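Local atomic coordinates of glucanase (Clostridium thermocellum, PDB entry 5GXX), a protein that probably hydrolyses internal beta-1,4 linkages of cellulose as a family 9 endoglucanase of the cellulosome, with a cellulose-binding module behind its catalytic domain. Residues A14-E19 with A435-P440; M40-L45 with M132-F137; I336-G341 with R394-E399. The protein carries 1 engineered substitution. All coordinates share one frame; numbering follows the deposited sequence.

Interaction 1: A14-E19 with A435-P440; sequences AIYFYE and ANFPPP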
# COMPACT_ATOMS: atom_id res chain seq x y z
N ALA A 14 -44.17 -8.51 12.82
CA ALA A 14 -43.37 -9.65 13.26
C ALA A 14 -43.28 -10.75 12.21
O ALA A 14 -42.25 -11.41 12.10
CB ALA A 14 -43.85 -10.18 14.62
N ILE A 15 -44.32 -10.88 11.39
CA ILE A 15 -44.32 -11.81 10.26
C ILE A 15 -43.48 -11.31 9.10
O ILE A 15 -42.71 -12.08 8.49
CB ILE A 15 -45.76 -12.09 9.79
CG1 ILE A 15 -46.54 -12.77 10.92
CG2 ILE A 15 -45.77 -12.99 8.54
CD1 ILE A 15 -48.06 -12.69 10.70
N TYR A 16 -43.65 -10.02 8.79
CA TYR A 16 -42.93 -9.34 7.71
C TYR A 16 -41.44 -9.47 7.91
O TYR A 16 -40.70 -9.57 6.93
CB TYR A 16 -43.37 -7.86 7.65
CG TYR A 16 -42.60 -6.97 6.71
CD1 TYR A 16 -41.45 -6.28 7.13
CD2 TYR A 16 -43.02 -6.79 5.39
CE1 TYR A 16 -40.77 -5.42 6.29
CE2 TYR A 16 -42.36 -5.90 4.53
CZ TYR A 16 -41.24 -5.24 4.99
OH TYR A 16 -40.55 -4.38 4.18
N PHE A 17 -40.98 -9.47 9.17
CA PHE A 17 -39.57 -9.75 9.44
C PHE A 17 -39.04 -10.93 8.64
O PHE A 17 -37.95 -10.83 8.05
CB PHE A 17 -39.34 -9.92 10.95
CG PHE A 17 -37.97 -10.46 11.29
CD1 PHE A 17 -36.84 -9.66 11.24
CD2 PHE A 17 -37.84 -11.79 11.66
CE1 PHE A 17 -35.57 -10.17 11.56
CE2 PHE A 17 -36.58 -12.31 12.03
CZ PHE A 17 -35.44 -11.51 11.96
N TYR A 18 -39.78 -12.04 8.61
CA TYR A 18 -39.28 -13.22 7.89
C TYR A 18 -39.07 -12.97 6.40
O TYR A 18 -38.16 -13.54 5.80
CB TYR A 18 -40.15 -14.44 8.14
CG TYR A 18 -40.02 -14.90 9.58
CD1 TYR A 18 -38.96 -15.71 9.97
CD2 TYR A 18 -40.93 -14.47 10.55
CE1 TYR A 18 -38.79 -16.08 11.29
CE2 TYR A 18 -40.78 -14.86 11.88
CZ TYR A 18 -39.71 -15.66 12.24
OH TYR A 18 -39.56 -16.09 13.53
N GLU A 19 -39.86 -12.08 5.79
CA GLU A 19 -39.61 -11.74 4.38
C GLU A 19 -38.30 -10.97 4.19
O GLU A 19 -37.65 -11.05 3.14
CB GLU A 19 -40.78 -10.94 3.82
CG GLU A 19 -42.00 -11.84 3.69
CD GLU A 19 -43.28 -11.12 3.28
OE1 GLU A 19 -43.25 -10.19 2.46
OE2 GLU A 19 -44.33 -11.53 3.80
N ALA A 435 -52.97 -0.40 7.09
CA ALA A 435 -53.49 -0.55 5.72
C ALA A 435 -52.44 -0.46 4.61
O ALA A 435 -52.51 -1.21 3.64
CB ALA A 435 -54.62 0.45 5.45
N ASN A 436 -51.50 0.45 4.72
CA ASN A 436 -50.65 0.68 3.56
C ASN A 436 -49.25 0.11 3.77
O ASN A 436 -48.24 0.73 3.43
CB ASN A 436 -50.65 2.17 3.17
CG ASN A 436 -52.05 2.79 3.09
OD1 ASN A 436 -52.89 2.38 2.27
ND2 ASN A 436 -52.31 3.79 3.93
N PHE A 437 -49.18 -1.10 4.33
CA PHE A 437 -47.92 -1.58 4.91
C PHE A 437 -47.18 -2.54 3.97
O PHE A 437 -47.79 -3.45 3.39
CB PHE A 437 -48.16 -2.18 6.30
CG PHE A 437 -46.94 -2.85 6.87
CD1 PHE A 437 -45.96 -2.10 7.51
CD2 PHE A 437 -46.73 -4.20 6.65
CE1 PHE A 437 -44.80 -2.73 7.99
CE2 PHE A 437 -45.56 -4.81 7.09
CZ PHE A 437 -44.60 -4.09 7.76
N PRO A 438 -45.87 -2.34 3.78
CA PRO A 438 -45.00 -1.29 4.30
C PRO A 438 -45.06 -0.05 3.41
O PRO A 438 -45.24 -0.19 2.20
CB PRO A 438 -43.61 -1.91 4.20
CG PRO A 438 -43.72 -2.78 2.97
CD PRO A 438 -45.10 -3.37 3.06
N PRO A 439 -44.90 1.14 4.00
CA PRO A 439 -44.82 2.39 3.26
C PRO A 439 -43.46 2.49 2.56
O PRO A 439 -42.49 1.90 3.03
CB PRO A 439 -44.93 3.45 4.35
CG PRO A 439 -44.38 2.80 5.56
CD PRO A 439 -44.80 1.36 5.45
N PRO A 440 -43.41 3.21 1.43
CA PRO A 440 -42.17 3.31 0.66
C PRO A 440 -41.12 4.08 1.45
O PRO A 440 -41.43 5.01 2.19
CB PRO A 440 -42.57 4.08 -0.61
CG PRO A 440 -44.06 4.06 -0.64
CD PRO A 440 -44.53 3.92 0.78

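Interaction 2: M40-L45 with M132-F137; sequences MNDEVL and MTRPYF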
# COMPACT_ATOMS: atom_id res chain seq x y z
N MET A 40 -27.69 -16.85 -4.89
CA MET A 40 -28.26 -17.72 -5.91
C MET A 40 -27.35 -18.90 -6.28
O MET A 40 -27.79 -19.82 -6.95
CB MET A 40 -28.66 -16.93 -7.16
CG MET A 40 -29.88 -16.03 -6.93
SD MET A 40 -31.39 -16.88 -6.43
CE MET A 40 -31.81 -17.74 -7.95
N ASN A 41 -26.09 -18.85 -5.85
CA ASN A 41 -25.17 -19.97 -6.05
C ASN A 41 -25.17 -20.99 -4.91
O ASN A 41 -24.43 -21.97 -4.93
CB ASN A 41 -23.75 -19.45 -6.32
CG ASN A 41 -23.64 -18.71 -7.65
OD1 ASN A 41 -24.39 -18.96 -8.59
ND2 ASN A 41 -22.67 -17.81 -7.74
N ASP A 42 -26.03 -20.78 -3.91
CA ASP A 42 -26.09 -21.70 -2.79
C ASP A 42 -26.49 -23.11 -3.22
O ASP A 42 -27.25 -23.30 -4.17
CB ASP A 42 -27.06 -21.20 -1.73
CG ASP A 42 -26.49 -20.07 -0.90
OD1 ASP A 42 -25.31 -19.70 -1.07
OD2 ASP A 42 -27.26 -19.56 -0.05
N GLU A 43 -25.96 -24.10 -2.51
CA GLU A 43 -26.25 -25.50 -2.82
C GLU A 43 -27.73 -25.86 -2.68
O GLU A 43 -28.27 -26.65 -3.45
CB GLU A 43 -25.40 -26.41 -1.93
CG GLU A 43 -25.64 -27.92 -2.12
CD GLU A 43 -25.13 -28.43 -3.46
OE1 GLU A 43 -24.31 -27.73 -4.10
OE2 GLU A 43 -25.54 -29.54 -3.88
N VAL A 44 -28.38 -25.27 -1.67
CA VAL A 44 -29.82 -25.35 -1.52
C VAL A 44 -30.36 -23.92 -1.49
O VAL A 44 -29.90 -23.08 -0.71
CB VAL A 44 -30.23 -26.06 -0.22
CG1 VAL A 44 -31.74 -26.21 -0.15
CG2 VAL A 44 -29.56 -27.42 -0.13
N LEU A 45 -31.34 -23.66 -2.35
CA LEU A 45 -31.88 -22.32 -2.52
C LEU A 45 -33.01 -22.04 -1.54
O LEU A 45 -33.60 -22.96 -0.98
CB LEU A 45 -32.38 -22.15 -3.95
CG LEU A 45 -31.30 -22.28 -5.03
CD1 LEU A 45 -31.97 -22.26 -6.40
CD2 LEU A 45 -30.32 -21.14 -4.89
N MET A 132 -17.14 -13.46 -1.27
CA MET A 132 -16.75 -14.82 -0.88
C MET A 132 -17.59 -15.89 -1.56
O MET A 132 -18.67 -15.61 -2.09
CB MET A 132 -16.82 -14.98 0.64
CG MET A 132 -18.26 -15.10 1.17
SD MET A 132 -18.40 -14.97 2.97
CE MET A 132 -18.14 -13.23 3.27
N THR A 133 -17.09 -17.12 -1.51
CA THR A 133 -17.75 -18.31 -2.05
C THR A 133 -18.22 -19.18 -0.89
O THR A 133 -17.45 -19.54 0.01
CB THR A 133 -16.81 -19.09 -3.00
OG1 THR A 133 -16.41 -18.21 -4.06
CG2 THR A 133 -17.53 -20.28 -3.63
N ARG A 134 -19.50 -19.51 -0.90
CA ARG A 134 -20.14 -20.09 0.26
C ARG A 134 -20.18 -21.62 0.22
O ARG A 134 -20.75 -22.21 -0.71
CB ARG A 134 -21.57 -19.55 0.38
CG ARG A 134 -21.60 -18.08 0.72
CD ARG A 134 -22.86 -17.39 0.21
NE ARG A 134 -24.14 -17.92 0.67
CZ ARG A 134 -24.66 -17.70 1.87
NH1 ARG A 134 -23.99 -17.00 2.78
NH2 ARG A 134 -25.86 -18.19 2.18
N PRO A 135 -19.63 -22.26 1.26
CA PRO A 135 -19.70 -23.72 1.30
C PRO A 135 -21.06 -24.25 1.74
O PRO A 135 -21.93 -23.49 2.17
CB PRO A 135 -18.65 -24.07 2.37
CG PRO A 135 -18.71 -22.92 3.30
CD PRO A 135 -18.87 -21.72 2.40
N TYR A 136 -21.25 -25.56 1.63
CA TYR A 136 -22.38 -26.21 2.27
C TYR A 136 -21.88 -27.38 3.10
O TYR A 136 -20.71 -27.79 2.99
CB TYR A 136 -23.43 -26.64 1.24
CG TYR A 136 -22.99 -27.73 0.28
CD1 TYR A 136 -23.20 -29.07 0.60
CD2 TYR A 136 -22.38 -27.42 -0.94
CE1 TYR A 136 -22.82 -30.08 -0.27
CE2 TYR A 136 -21.99 -28.43 -1.81
CZ TYR A 136 -22.22 -29.76 -1.46
OH TYR A 136 -21.85 -30.78 -2.31
N PHE A 137 -22.77 -27.90 3.94
CA PHE A 137 -22.43 -28.94 4.90
C PHE A 137 -23.51 -30.00 4.91
O PHE A 137 -24.71 -29.68 4.91
CB PHE A 137 -22.22 -28.31 6.28
CG PHE A 137 -21.18 -27.23 6.28
CD1 PHE A 137 -21.51 -25.92 5.95
CD2 PHE A 137 -19.86 -27.53 6.57
CE1 PHE A 137 -20.55 -24.91 5.91
CE2 PHE A 137 -18.88 -26.55 6.54
CZ PHE A 137 -19.22 -25.23 6.21
O HOH W 1 -23.36 -23.74 -1.04

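Interaction 3: I336-G341 with R394-E399; sequences IDYALG and RDDSYE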
# COMPACT_ATOMS: atom_id res chain seq x y z
N ILE A 336 -44.91 -10.20 26.90
CA ILE A 336 -45.13 -9.59 25.61
C ILE A 336 -45.24 -8.06 25.74
O ILE A 336 -44.63 -7.32 24.96
CB ILE A 336 -46.39 -10.18 24.91
CG1 ILE A 336 -46.27 -11.70 24.71
CG2 ILE A 336 -46.67 -9.41 23.60
CD1 ILE A 336 -44.99 -12.16 24.01
N ASP A 337 -45.99 -7.61 26.75
CA ASP A 337 -46.18 -6.16 26.90
C ASP A 337 -44.86 -5.46 27.21
O ASP A 337 -44.62 -4.36 26.73
CB ASP A 337 -47.25 -5.80 27.94
CG ASP A 337 -48.66 -6.17 27.48
OD1 ASP A 337 -48.85 -6.52 26.29
OD2 ASP A 337 -49.57 -6.12 28.35
N TYR A 338 -43.99 -6.12 27.98
CA TYR A 338 -42.66 -5.56 28.21
C TYR A 338 -41.94 -5.32 26.89
O TYR A 338 -41.41 -4.25 26.64
CB TYR A 338 -41.82 -6.45 29.14
CG TYR A 338 -40.49 -5.84 29.53
CD1 TYR A 338 -39.48 -5.67 28.60
CD2 TYR A 338 -40.26 -5.39 30.83
CE1 TYR A 338 -38.25 -5.11 28.94
CE2 TYR A 338 -39.04 -4.83 31.18
CZ TYR A 338 -38.03 -4.72 30.24
OH TYR A 338 -36.82 -4.13 30.52
N ALA A 339 -41.95 -6.33 26.02
CA ALA A 339 -41.31 -6.20 24.71
C ALA A 339 -41.87 -5.08 23.83
O ALA A 339 -41.16 -4.49 23.01
CB ALA A 339 -41.41 -7.54 23.98
N LEU A 340 -43.16 -4.78 24.01
CA LEU A 340 -43.85 -3.78 23.18
C LEU A 340 -43.82 -2.37 23.75
O LEU A 340 -44.13 -1.41 23.04
CB LEU A 340 -45.30 -4.21 22.93
CG LEU A 340 -45.54 -5.55 22.22
CD1 LEU A 340 -47.02 -5.83 21.96
CD2 LEU A 340 -44.79 -5.67 20.89
N GLY A 341 -43.44 -2.25 25.02
CA GLY A 341 -43.23 -0.93 25.62
C GLY A 341 -43.59 -0.77 27.08
O GLY A 341 -43.44 0.33 27.61
N ARG A 394 -29.81 -7.09 32.64
CA ARG A 394 -30.48 -7.58 33.83
C ARG A 394 -31.07 -6.48 34.70
O ARG A 394 -31.94 -6.76 35.53
CB ARG A 394 -29.48 -8.42 34.65
CG ARG A 394 -29.25 -9.81 34.07
CD ARG A 394 -28.11 -10.56 34.77
NE ARG A 394 -28.37 -10.86 36.19
CZ ARG A 394 -28.81 -12.02 36.67
NH1 ARG A 394 -29.10 -13.04 35.86
NH2 ARG A 394 -28.99 -12.15 37.98
N ASP A 395 -30.53 -5.28 34.55
CA ASP A 395 -31.00 -4.10 35.26
C ASP A 395 -31.90 -3.21 34.40
O ASP A 395 -32.11 -2.02 34.71
CB ASP A 395 -29.79 -3.28 35.74
CG ASP A 395 -28.89 -2.83 34.60
OD1 ASP A 395 -29.14 -3.18 33.43
OD2 ASP A 395 -27.88 -2.13 34.88
N ASP A 396 -32.43 -3.77 33.31
CA ASP A 396 -33.28 -3.05 32.34
C ASP A 396 -32.50 -2.06 31.47
O ASP A 396 -33.13 -1.32 30.71
CB ASP A 396 -34.48 -2.33 33.00
CG ASP A 396 -35.43 -3.29 33.70
OD1 ASP A 396 -36.16 -4.05 33.03
OD2 ASP A 396 -35.47 -3.34 34.95
N SER A 397 -31.18 -2.04 31.54
CA SER A 397 -30.42 -1.05 30.77
C SER A 397 -30.31 -1.45 29.31
O SER A 397 -30.24 -2.62 28.93
CB SER A 397 -29.05 -0.78 31.38
OG SER A 397 -28.20 -1.90 31.20
N TYR A 398 -30.24 -0.44 28.46
CA TYR A 398 -30.21 -0.64 27.02
C TYR A 398 -29.84 0.67 26.32
O TYR A 398 -30.27 1.75 26.74
CB TYR A 398 -31.59 -1.16 26.55
CG TYR A 398 -31.76 -1.20 25.05
CD1 TYR A 398 -31.36 -2.30 24.31
CD2 TYR A 398 -32.26 -0.09 24.36
CE1 TYR A 398 -31.50 -2.33 22.92
CE2 TYR A 398 -32.38 -0.10 22.99
CZ TYR A 398 -32.01 -1.22 22.27
OH TYR A 398 -32.15 -1.23 20.90
N GLU A 399 -29.05 0.52 25.26
CA GLU A 399 -28.84 1.61 24.30
C GLU A 399 -28.88 1.01 22.90
O GLU A 399 -28.34 -0.08 22.65
CB GLU A 399 -27.48 2.30 24.52
CG GLU A 399 -27.31 3.04 25.84
CD GLU A 399 -28.17 4.29 25.98
OE1 GLU A 399 -28.68 4.82 24.97
OE2 GLU A 399 -28.32 4.75 27.14

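Interaction 1: A14-E19 with A435-P440
Over one face of the Tyr16 ring lies the rim of Phe437, its CZ offset from the middle, while the edge of the Phe437 ring meets Tyr16 CB in its own plane and one of its faces carries CB of the following Pro438. The two rings form a T-shaped (edge-to-face) pair, with centroids 4.9 Å apart and planes at 68°. It joins helix 7-20, the first helix of the family 9 catalytic domain, to the chain that runs from helix 412-429 toward the beta-rich module.

With CG anti to the backbone N (chi1 172°), the Tyr16 ring extends away from the helix and meets two neighbours in succession. Near its root, Tyr16 CD2 comes within 3.6 Å of Phe437 CE2. Farther out, the side chain of Pro438 crosses it at about a right angle. No hydrogen bond links the segments, so the join is apolar packing, with 144 Å² buried in all. Phe437 also packs edge-to-face with Tyr385 and touches Gln12 and Lys13 of the same helix. The peptide bond before Pro438 is cis, and the proline ring beyond it brings CG to 3.7 Å from Tyr16 CE2.

Interaction 2: M40-L45 with M132-F137
A side-on, two-pronged salt bridge between Asp42 and Arg134 ties a loop of the catalytic domain to the chain entering edge strand 136-139. Arg134 NE donates to Asp42 OD1 at 2.8 Å, using the syn lone pair, with an N-H...O angle of 169°. Its NH2 reaches Asp42 OD2 at 3.0 Å. Carboxylate and guanidinium planes lie 23° apart, nearly coplanar, which suits a grip with one nitrogen on each oxygen.

The neighbouring pair is a CH-pi contact: Glu43 CG stands 3.5 Å from the centroid of the Tyr136 ring, 12° off its normal. Glu43 bends at chi2, and this turn lays its carboxylate over the same ring, the two planes roughly stacked, with Glu43 OE1 3.3 Å from Tyr136 CE2. Between the two side-chain pairs one water bridges the backbones, accepting from Glu43 N at 3.0 Å and donating to Arg134 O at 3.0 Å.

Arg134 NH1 also bonds to His54 O, and Asp42 OD2 accepts from Thr39 OG1. Asp42, Arg134 and Tyr136 all touch Ile112 of the middle strand 108-112 of the small antiparallel sheet, while Val44 packs on Tyr98 and Ala101 of helix 85-101.

Interaction 3: I336-G341 with R394-E399
Tyr338 and Asp396 meet obliquely, the phenol hydroxyl reaching one carboxylate oxygen. The planes of ring and carboxylate are only 28° apart, and Asp396 OD1 lies at the edge of the tyrosine ring. The hydrogen bond runs from Tyr338 OH to Asp396 OD1 at 2.6 Å and uses the anti lone pair, on the side away from OD2. Because Asp396 OD1 lies near the ring plane, 3.4 Å from Tyr338 CZ, the carboxylate stands against the hydroxyl end of the ring and not over a face.

Both side chains bridge a wide gap, for the nearest CA atoms, those of Tyr338 and Asp396, are 10.6 Å apart. Tyr338 spans most of it: a chi1 of -174°, which turns CG away from the backbone N, sends the ring out from the last turn of helix 322-340. That helix closes in a Schellman motif at Gly341, whose positive phi suits glycine; its N bonds back to Asp337 O and Tyr338 O. On the other side, Asp396 has positive phi (72°) and sits inside an Asx turn, in which Asp395 OD1 accepts from Ser397 N at 3.0 Å and also from Ser397 OG at 2.7 Å.

This hydrogen bond between Tyr338 and Asp396 ties the end of helix 322-340 to the loop that precedes helix 412-429. Asp396 is buried, but its oxygens are well supplied: Thr289 OG1 also donates to OD1, and Gly291 N to OD2. Three donors shared over two oxygens would be expected to stabilise the charged carboxylate, and the short bond from the tyrosine is consistent with a phenol proton strongly drawn toward it.

In the fold
From the N terminus, helix 7-20 supplies the first half of interaction 1, which is completed only by 435-440, after the last helix of the catalytic domain; the loop so closed holds both other contacts. Interaction 2 closes a loop early in it, between 40-45 and 132-137, beside the small three-stranded sheet. Interaction 3 follows in series, joining the end of helix 322-340 to 394-399. None of the loops cross. The centres of interactions 2 and 3 lie about 37 Å apart, on opposite sides of the chain's centre. The centre of interaction 1 lies about 28 Å from that of interaction 2 and about 23 Å from that of interaction 3; it unites both ends of the helical domain, next to the link toward the beta-rich module.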